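Local coordinates for periplasmic sugar-binding domain protein (Pseudomonas fluorescens Pf-5, PDB 3H75) that probably binds a sugar in the bacterial periplasm, as a two-domain member of the solute-binding protein 2 family, at residues S5-N10 with D64-V69; A246-I251 with Q302-L307; L258-F263 with Q296-A301. One frame throughout, in Å; residues are numbered along the deposited sequence.

Contact 1 (S5-N10 with D64-V69)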
loop_
_atom_site.group_PDB
_atom_site.type_symbol
_atom_site.label_atom_id
_atom_site.label_comp_id
_atom_site.label_asym_id
_atom_site.label_seq_id
_atom_site.Cartn_x
_atom_site.Cartn_y
_atom_site.Cartn_z
ATOM N N SER A 5 -3.228 -23.999 5.421
ATOM C CA SER A 5 -1.958 -23.306 5.596
ATOM C C SER A 5 -1.635 -22.323 4.482
ATOM O O SER A 5 -1.884 -22.585 3.306
ATOM C CB SER A 5 -0.826 -24.326 5.705
ATOM O OG SER A 5 -0.793 -25.159 4.560
ATOM N N VAL A 6 -1.058 -21.194 4.875
ATOM C CA VAL A 6 -0.678 -20.147 3.936
ATOM C C VAL A 6 0.703 -19.603 4.284
ATOM O O VAL A 6 1.027 -19.412 5.456
ATOM C CB VAL A 6 -1.676 -18.962 3.988
ATOM C CG1 VAL A 6 -1.239 -17.866 3.027
ATOM C CG2 VAL A 6 -3.080 -19.440 3.649
ATOM N N VAL A 7 1.523 -19.386 3.264
ATOM C CA VAL A 7 2.841 -18.801 3.459
ATOM C C VAL A 7 2.820 -17.503 2.665
ATOM O O VAL A 7 2.462 -17.497 1.483
ATOM C CB VAL A 7 3.979 -19.700 2.922
ATOM C CG1 VAL A 7 5.295 -18.926 2.936
ATOM C CG2 VAL A 7 4.109 -20.949 3.783
ATOM N N PHE A 8 3.165 -16.399 3.317
ATOM C CA PHE A 8 3.194 -15.114 2.634
ATOM C C PHE A 8 4.619 -14.611 2.561
ATOM O O PHE A 8 5.317 -14.558 3.575
ATOM C CB PHE A 8 2.322 -14.074 3.359
ATOM C CG PHE A 8 2.460 -12.672 2.807
ATOM C CD1 PHE A 8 2.294 -12.425 1.448
ATOM C CD2 PHE A 8 2.760 -11.601 3.644
ATOM C CE1 PHE A 8 2.423 -11.135 0.929
ATOM C CE2 PHE A 8 2.890 -10.304 3.133
ATOM C CZ PHE A 8 2.722 -10.074 1.776
ATOM N N LEU A 9 5.048 -14.257 1.356
ATOM C CA LEU A 9 6.390 -13.722 1.138
ATOM C C LEU A 9 6.282 -12.195 1.179
ATOM O O LEU A 9 5.887 -11.554 0.197
ATOM C CB LEU A 9 6.940 -14.202 -0.210
ATOM C CG LEU A 9 6.890 -15.726 -0.388
ATOM C CD1 LEU A 9 7.505 -16.105 -1.730
ATOM C CD2 LEU A 9 7.638 -16.419 0.760
ATOM N N ASN A 10 6.610 -11.638 2.342
ATOM C CA ASN A 10 6.566 -10.201 2.606
ATOM C C ASN A 10 7.838 -9.564 2.027
ATOM O O ASN A 10 8.948 -9.963 2.371
ATOM C CB ASN A 10 6.498 -9.992 4.126
ATOM C CG ASN A 10 6.119 -8.585 4.508
ATOM O OD1 ASN A 10 6.706 -7.627 4.019
ATOM N ND2 ASN A 10 5.129 -8.451 5.393
ATOM N N ASP A 64 -0.745 -24.967 1.718
ATOM C CA ASP A 64 -1.844 -25.086 0.768
ATOM C C ASP A 64 -1.773 -23.916 -0.205
ATOM O O ASP A 64 -2.005 -24.077 -1.404
ATOM C CB ASP A 64 -3.194 -25.066 1.490
ATOM C CG ASP A 64 -3.404 -26.278 2.373
ATOM O OD1 ASP A 64 -3.146 -27.403 1.901
ATOM O OD2 ASP A 64 -3.835 -26.111 3.533
ATOM N N TYR A 65 -1.440 -22.742 0.326
ATOM C CA TYR A 65 -1.344 -21.518 -0.465
ATOM C C TYR A 65 -0.020 -20.791 -0.266
ATOM O O TYR A 65 0.556 -20.801 0.827
ATOM C CB TYR A 65 -2.464 -20.546 -0.074
ATOM C CG TYR A 65 -3.860 -21.079 -0.273
ATOM C CD1 TYR A 65 -4.529 -20.897 -1.481
ATOM C CD2 TYR A 65 -4.506 -21.781 0.744
ATOM C CE1 TYR A 65 -5.813 -21.405 -1.675
ATOM C CE2 TYR A 65 -5.789 -22.295 0.560
ATOM C CZ TYR A 65 -6.432 -22.103 -0.653
ATOM O OH TYR A 65 -7.690 -22.627 -0.844
ATOM N N LEU A 66 0.437 -20.144 -1.334
ATOM C CA LEU A 66 1.653 -19.343 -1.325
ATOM C C LEU A 66 1.181 -17.967 -1.795
ATOM O O LEU A 66 0.670 -17.827 -2.908
ATOM C CB LEU A 66 2.686 -19.905 -2.312
ATOM C CG LEU A 66 4.193 -19.657 -2.139
ATOM C CD1 LEU A 66 4.792 -19.272 -3.487
ATOM C CD2 LEU A 66 4.470 -18.587 -1.092
HETATM N N MSE A 67 1.317 -16.964 -0.935
HETATM C CA MSE A 67 0.906 -15.607 -1.269
HETATM C C MSE A 67 2.138 -14.743 -1.492
HETATM O O MSE A 67 3.103 -14.824 -0.741
HETATM C CB MSE A 67 0.069 -15.020 -0.140
HETATM C CG MSE A 67 -0.624 -13.723 -0.505
HETATM SE SE MSE A 67 -1.603 -13.047 1.024
HETATM C CE MSE A 67 -2.559 -14.610 1.551
ATOM N N LEU A 68 2.113 -13.920 -2.530
ATOM C CA LEU A 68 3.254 -13.067 -2.824
ATOM C C LEU A 68 2.807 -11.780 -3.490
ATOM O O LEU A 68 1.734 -11.718 -4.094
ATOM C CB LEU A 68 4.239 -13.787 -3.753
ATOM C CG LEU A 68 3.664 -14.254 -5.098
ATOM C CD1 LEU A 68 4.727 -14.149 -6.188
ATOM C CD2 LEU A 68 3.146 -15.680 -4.967
ATOM N N VAL A 69 3.642 -10.754 -3.376
ATOM C CA VAL A 69 3.356 -9.462 -3.979
ATOM C C VAL A 69 3.840 -9.506 -5.420
ATOM O O VAL A 69 4.886 -10.082 -5.715
ATOM C CB VAL A 69 4.081 -8.333 -3.227
ATOM C CG1 VAL A 69 3.821 -7.005 -3.907
ATOM C CG2 VAL A 69 3.606 -8.292 -1.775
HETATM O O HOH W 1 6.252 -11.170 -2.447
#

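Contact 2 (A246-I251 with Q302-L307)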
loop_
_atom_site.group_PDB
_atom_site.type_symbol
_atom_site.label_atom_id
_atom_site.label_comp_id
_atom_site.label_asym_id
_atom_site.label_seq_id
_atom_site.Cartn_x
_atom_site.Cartn_y
_atom_site.Cartn_z
ATOM N N ALA A 246 3.067 9.628 10.966
ATOM C CA ALA A 246 2.317 10.242 9.873
ATOM C C ALA A 246 0.902 10.584 10.321
ATOM O O ALA A 246 0.368 11.638 9.972
ATOM C CB ALA A 246 2.273 9.300 8.673
ATOM N N LEU A 247 0.291 9.690 11.092
ATOM C CA LEU A 247 -1.061 9.923 11.580
ATOM C C LEU A 247 -1.068 11.151 12.485
ATOM O O LEU A 247 -1.965 11.990 12.400
ATOM C CB LEU A 247 -1.570 8.700 12.348
ATOM C CG LEU A 247 -1.756 7.426 11.516
ATOM C CD1 LEU A 247 -1.957 6.249 12.448
ATOM C CD2 LEU A 247 -2.943 7.571 10.569
ATOM N N GLN A 248 -0.062 11.259 13.345
ATOM C CA GLN A 248 0.018 12.402 14.243
ATOM C C GLN A 248 0.214 13.683 13.440
ATOM O O GLN A 248 -0.375 14.714 13.757
ATOM C CB GLN A 248 1.177 12.240 15.227
ATOM C CG GLN A 248 1.248 13.349 16.279
ATOM C CD GLN A 248 0.034 13.368 17.191
ATOM O OE1 GLN A 248 -0.208 12.418 17.938
ATOM N NE2 GLN A 248 -0.738 14.449 17.134
ATOM N N ALA A 249 1.037 13.617 12.397
ATOM C CA ALA A 249 1.292 14.796 11.572
ATOM C C ALA A 249 0.024 15.244 10.853
ATOM O O ALA A 249 -0.204 16.437 10.667
ATOM C CB ALA A 249 2.393 14.504 10.563
ATOM N N LEU A 250 -0.801 14.285 10.445
ATOM C CA LEU A 250 -2.046 14.617 9.767
ATOM C C LEU A 250 -2.965 15.319 10.768
ATOM O O LEU A 250 -3.585 16.341 10.460
ATOM C CB LEU A 250 -2.724 13.352 9.233
ATOM C CG LEU A 250 -4.006 13.608 8.427
ATOM C CD1 LEU A 250 -3.666 14.297 7.111
ATOM C CD2 LEU A 250 -4.716 12.301 8.166
ATOM N N ILE A 251 -3.040 14.762 11.972
ATOM C CA ILE A 251 -3.870 15.332 13.028
ATOM C C ILE A 251 -3.406 16.749 13.370
ATOM O O ILE A 251 -4.228 17.644 13.592
ATOM C CB ILE A 251 -3.817 14.454 14.292
ATOM C CG1 ILE A 251 -4.433 13.084 13.990
ATOM C CG2 ILE A 251 -4.561 15.131 15.437
ATOM C CD1 ILE A 251 -4.229 12.050 15.092
ATOM N N GLN A 302 -10.416 9.994 11.837
ATOM C CA GLN A 302 -10.063 8.626 11.478
ATOM C C GLN A 302 -8.615 8.335 11.849
ATOM O O GLN A 302 -8.290 7.242 12.312
ATOM C CB GLN A 302 -10.249 8.407 9.978
ATOM C CG GLN A 302 -11.684 8.516 9.503
ATOM C CD GLN A 302 -11.791 8.375 7.999
ATOM O OE1 GLN A 302 -11.149 9.112 7.251
ATOM N NE2 GLN A 302 -12.601 7.423 7.547
ATOM N N ALA A 303 -7.743 9.315 11.629
ATOM C CA ALA A 303 -6.326 9.155 11.943
ATOM C C ALA A 303 -6.137 8.936 13.440
ATOM O O ALA A 303 -5.278 8.164 13.855
ATOM C CB ALA A 303 -5.545 10.382 11.486
ATOM N N ARG A 304 -6.943 9.622 14.245
ATOM C CA ARG A 304 -6.871 9.499 15.698
ATOM C C ARG A 304 -7.188 8.062 16.109
ATOM O O ARG A 304 -6.523 7.494 16.972
ATOM C CB ARG A 304 -7.873 10.455 16.356
ATOM C CG ARG A 304 -7.878 10.443 17.884
ATOM C CD ARG A 304 -6.969 11.521 18.471
ATOM N NE ARG A 304 -5.603 11.058 18.701
ATOM C CZ ARG A 304 -4.618 11.833 19.149
ATOM N NH1 ARG A 304 -4.843 13.114 19.410
ATOM N NH2 ARG A 304 -3.408 11.327 19.344
ATOM N N GLN A 305 -8.215 7.485 15.491
ATOM C CA GLN A 305 -8.616 6.113 15.785
ATOM C C GLN A 305 -7.499 5.132 15.448
ATOM O O GLN A 305 -7.149 4.267 16.254
ATOM C CB GLN A 305 -9.863 5.738 14.982
ATOM C CG GLN A 305 -11.138 6.435 15.417
ATOM C CD GLN A 305 -12.331 6.020 14.577
ATOM O OE1 GLN A 305 -12.559 6.553 13.490
ATOM N NE2 GLN A 305 -13.092 5.049 15.070
ATOM N N LEU A 306 -6.941 5.265 14.249
ATOM C CA LEU A 306 -5.867 4.382 13.822
ATOM C C LEU A 306 -4.606 4.559 14.657
ATOM O O LEU A 306 -3.868 3.603 14.885
ATOM C CB LEU A 306 -5.538 4.628 12.348
ATOM C CG LEU A 306 -6.631 4.303 11.328
ATOM C CD1 LEU A 306 -6.131 4.661 9.939
ATOM C CD2 LEU A 306 -6.995 2.824 11.397
ATOM N N LEU A 307 -4.356 5.784 15.108
ATOM C CA LEU A 307 -3.175 6.070 15.911
ATOM C C LEU A 307 -3.273 5.381 17.263
ATOM O O LEU A 307 -2.327 4.729 17.714
ATOM C CB LEU A 307 -3.024 7.583 16.104
ATOM C CG LEU A 307 -1.875 8.048 17.004
ATOM C CD1 LEU A 307 -0.550 7.577 16.436
ATOM C CD2 LEU A 307 -1.902 9.563 17.110
#

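Contact 3 (L258-F263 with Q296-A301)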
loop_
_atom_site.group_PDB
_atom_site.type_symbol
_atom_site.label_atom_id
_atom_site.label_comp_id
_atom_site.label_asym_id
_atom_site.label_seq_id
_atom_site.Cartn_x
_atom_site.Cartn_y
_atom_site.Cartn_z
ATOM N N LEU A 258 -3.137 12.205 3.687
ATOM C CA LEU A 258 -2.589 10.891 4.002
ATOM C C LEU A 258 -3.560 9.831 3.515
ATOM O O LEU A 258 -4.644 9.663 4.081
ATOM C CB LEU A 258 -2.351 10.740 5.513
ATOM C CG LEU A 258 -1.703 9.427 5.978
ATOM C CD1 LEU A 258 -0.359 9.209 5.272
ATOM C CD2 LEU A 258 -1.512 9.476 7.489
ATOM N N GLU A 259 -3.185 9.150 2.434
ATOM C CA GLU A 259 -4.004 8.085 1.860
ATOM C C GLU A 259 -3.672 6.804 2.610
ATOM O O GLU A 259 -2.509 6.408 2.689
ATOM C CB GLU A 259 -3.685 7.891 0.374
ATOM C CG GLU A 259 -4.173 9.002 -0.547
ATOM C CD GLU A 259 -5.675 8.979 -0.743
ATOM O OE1 GLU A 259 -6.272 7.888 -0.637
ATOM O OE2 GLU A 259 -6.255 10.051 -1.020
ATOM N N ALA A 260 -4.688 6.146 3.157
ATOM C CA ALA A 260 -4.441 4.923 3.908
ATOM C C ALA A 260 -5.532 3.898 3.692
ATOM O O ALA A 260 -6.613 4.226 3.206
ATOM C CB ALA A 260 -4.318 5.240 5.396
ATOM N N GLY A 261 -5.229 2.654 4.051
ATOM C CA GLY A 261 -6.202 1.588 3.913
ATOM C C GLY A 261 -5.681 0.308 3.292
ATOM O O GLY A 261 -6.188 -0.775 3.592
ATOM N N HIS A 262 -4.663 0.401 2.443
ATOM C CA HIS A 262 -4.153 -0.798 1.791
ATOM C C HIS A 262 -3.401 -1.776 2.689
ATOM O O HIS A 262 -3.128 -2.905 2.278
ATOM C CB HIS A 262 -3.306 -0.429 0.559
ATOM C CG HIS A 262 -1.971 0.168 0.873
ATOM N ND1 HIS A 262 -1.799 1.188 1.785
ATOM C CD2 HIS A 262 -0.748 -0.061 0.337
ATOM C CE1 HIS A 262 -0.534 1.562 1.795
ATOM N NE2 HIS A 262 0.127 0.819 0.925
ATOM N N PHE A 263 -3.080 -1.369 3.913
ATOM C CA PHE A 263 -2.376 -2.270 4.818
ATOM C C PHE A 263 -3.299 -3.409 5.237
ATOM O O PHE A 263 -2.850 -4.398 5.809
ATOM C CB PHE A 263 -1.863 -1.525 6.060
ATOM C CG PHE A 263 -2.928 -1.212 7.082
ATOM C CD1 PHE A 263 -3.204 -2.099 8.126
ATOM C CD2 PHE A 263 -3.648 -0.027 7.006
ATOM C CE1 PHE A 263 -4.186 -1.804 9.075
ATOM C CE2 PHE A 263 -4.627 0.274 7.945
ATOM C CZ PHE A 263 -4.895 -0.613 8.981
ATOM N N GLN A 296 -8.299 5.731 1.256
ATOM C CA GLN A 296 -9.138 6.835 1.701
ATOM C C GLN A 296 -8.213 7.934 2.195
ATOM O O GLN A 296 -7.204 7.656 2.841
ATOM C CB GLN A 296 -10.041 6.423 2.865
ATOM C CG GLN A 296 -11.226 5.556 2.507
ATOM C CD GLN A 296 -12.114 5.294 3.710
ATOM O OE1 GLN A 296 -12.502 6.225 4.420
ATOM N NE2 GLN A 296 -12.446 4.027 3.942
ATOM N N ALA A 297 -8.554 9.177 1.879
ATOM C CA ALA A 297 -7.778 10.316 2.353
ATOM C C ALA A 297 -8.298 10.519 3.774
ATOM O O ALA A 297 -9.375 11.080 3.977
ATOM C CB ALA A 297 -8.063 11.538 1.498
ATOM N N LEU A 298 -7.532 10.047 4.752
ATOM C CA LEU A 298 -7.920 10.117 6.154
ATOM C C LEU A 298 -8.284 11.482 6.702
ATOM O O LEU A 298 -7.664 12.484 6.366
ATOM C CB LEU A 298 -6.813 9.547 7.037
ATOM C CG LEU A 298 -6.432 8.076 6.886
ATOM C CD1 LEU A 298 -5.263 7.788 7.823
ATOM C CD2 LEU A 298 -7.619 7.182 7.215
ATOM N N THR A 299 -9.304 11.499 7.555
ATOM C CA THR A 299 -9.727 12.719 8.221
ATOM C C THR A 299 -8.970 12.665 9.545
ATOM O O THR A 299 -8.488 11.602 9.941
ATOM C CB THR A 299 -11.232 12.703 8.531
ATOM O OG1 THR A 299 -11.528 11.599 9.393
ATOM C CG2 THR A 299 -12.039 12.567 7.252
ATOM N N PRO A 300 -8.838 13.802 10.241
ATOM C CA PRO A 300 -8.121 13.774 11.517
ATOM C C PRO A 300 -8.772 12.799 12.499
ATOM O O PRO A 300 -8.083 12.117 13.254
ATOM C CB PRO A 300 -8.207 15.223 11.989
ATOM C CG PRO A 300 -8.185 15.983 10.695
ATOM C CD PRO A 300 -9.141 15.187 9.838
ATOM N N ALA A 301 -10.102 12.736 12.476
ATOM C CA ALA A 301 -10.840 11.838 13.362
ATOM C C ALA A 301 -10.477 10.378 13.107
ATOM O O ALA A 301 -10.262 9.611 14.045
ATOM C CB ALA A 301 -12.339 12.043 13.179
HETATM O O HOH W 2 -5.892 12.998 4.120
#

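Contact 1 (S5-N10 with D64-V69)
Strands 5-10 and 65-69 are neighbours in the parallel sheet of the N-terminal domain, whose strand order 2-1-3 puts strand 5-10 between 36-41 and 65-69. The backbone ladder runs from Tyr65 N to Ser5 O, Val7 N to Tyr65 O, Met67 N to Val7 O and Leu9 N to Met67 O. The shortest and straightest of these is Met67 N to Val7 O, 2.7 Å and 177° at the hydrogen, nearly along the C=O axis. A water continues the ladder by joining Leu9 O to Val69 N. At the other end Asp64 and Ser5 are joined by two good hydrogen bonds, with weak ones beside them. Ser5 N donates to Asp64 OD2 (2.9 Å), which it meets from above the carboxylate plane. Asp64 N donates to Ser5 OG (2.8 Å). Ser5 OG can reach back because it sits between its own N and carbonyl carbon, chi1 57°.

Val6, Phe8, Tyr65 and Met67 share one face of the sheet. Met67 runs out anti to its backbone N and bends at chi3 (-49°). Met67 CG lies 3.7 Å from Phe8 CD1. Met67, present as selenomethionine, sets SE 4.7 Å from the Phe8 ring centroid in an oblique Met-aromatic contact, and Met67 CE meets Val6 CG1 at 3.8 Å. Helices 17-33 and 265-277 pack on this face. On the other face Leu66 CD2 lies against Leu9 CG at 3.8 Å and also touches Val7 CG1. Parallel strands with apolar side chains on both faces, linked through helices, are typical of the Rossmann-like α/β domains of periplasmic binding proteins.

Contact 2 (A246-I251 with Q302-L307)
Leu247, Ile251, Ala303 and Leu307 point toward each other between two nearly antiparallel helices, whose axes approach to 8.9 Å at 151°. Leu247 splits its branches between two turns of the facing helix. Its CD2 meets Ala303 CB at 3.9 Å. Its CD1 lies over the backbone where Leu306 passes into Leu307, 3.6 Å from Leu307 N. Ala303 is small, so three side chains converge on its CB: Leu247, Leu250 through CD2, and Ile251 through CG1 (3.8 Å). Ile251 CG1 lies anti to the carbonyl carbon, chi1 -64°, and CD1 extends onward to Arg304 CA at 3.7 Å. The same methyl sits over one face of the Arg304 guanidinium, offset toward its rim.

Arg304 bends at chi2 and chi3, which folds its end back toward the facing helix. There it lies beside Gln248, pointing the same way, with amide and guanidinium planes 64° apart. Gln248 OE1 is 3.7 Å from Arg304 NH2, too long to count as a bond. Gln248 NE2 instead bonds to Asp252. Leu298 and Leu258 close the inner side of the Leu247 and Leu250 cluster. No hydrogen bond crosses the interface. The pair lies on the Leu258/Leu298 face of an α/β sheet, antiparallel like the edge strand 296-297.

Contact 3 (L258-F263 with Q296-A301)
Leu298 has chi1 -63°, with CG anti to the carbonyl carbon, and an extended chi2 of 177°. These torsions carry Leu298 CD1 to Ala260 CB at 3.6 Å. Leu258 CG is anti to its backbone N. The Leu258 and Leu298 side chains lie side by side, pointing the same way, with Leu258 CD2 4.1 Å from Leu298 CD1. Glu259 bends at chi2 (-73°), so its carboxylate folds over the neighbouring strand. Glu259 OE2 then lies 3.4 Å from Ala297 CB, a packing contact.

The backbones form a short antiparallel pairing. Ala260 and Gln296 are a hydrogen-bonded pair: Ala260 N donates to Gln296 O (3.0 Å, fairly straight), and Gln296 N returns a more bent bond to Ala260 O. Glu259 and Ala297 form the non-hydrogen-bonded pair. Beyond it Leu298 N donates to Leu258 O at 3.0 Å, in the carbonyl plane. A water then accepts from Leu258 N and donates to Leu298 O, extending the pairing after the strand 296-297 has ended. Thr299 follows as the N-cap of helix 300-309.

Three backbone hydrogen bonds and one water fix the register of strand 296-297 on strand 257-260, while Leu258, Ala260 and Leu298 pack on one side.

Overall arrangement
Contact 1 lies in one domain, and contacts 2 and 3 lie in the other, on the opposite side of the chain's centre. Contact 1 is about 30 Å from contact 2 and 26 Å from contact 3, centre to centre. Contacts 1 and 3 are both buried strand pairings held by backbone hydrogen bonds, but the first is parallel inside its sheet and the second antiparallel at a sheet edge. Contact 2 is partly buried, with polar side chains on its outer side and no bond across it. Contacts 2 and 3 touch and share helix 300-309: the chain leaves the edge strand of contact 3 and enters the helix of contact 2.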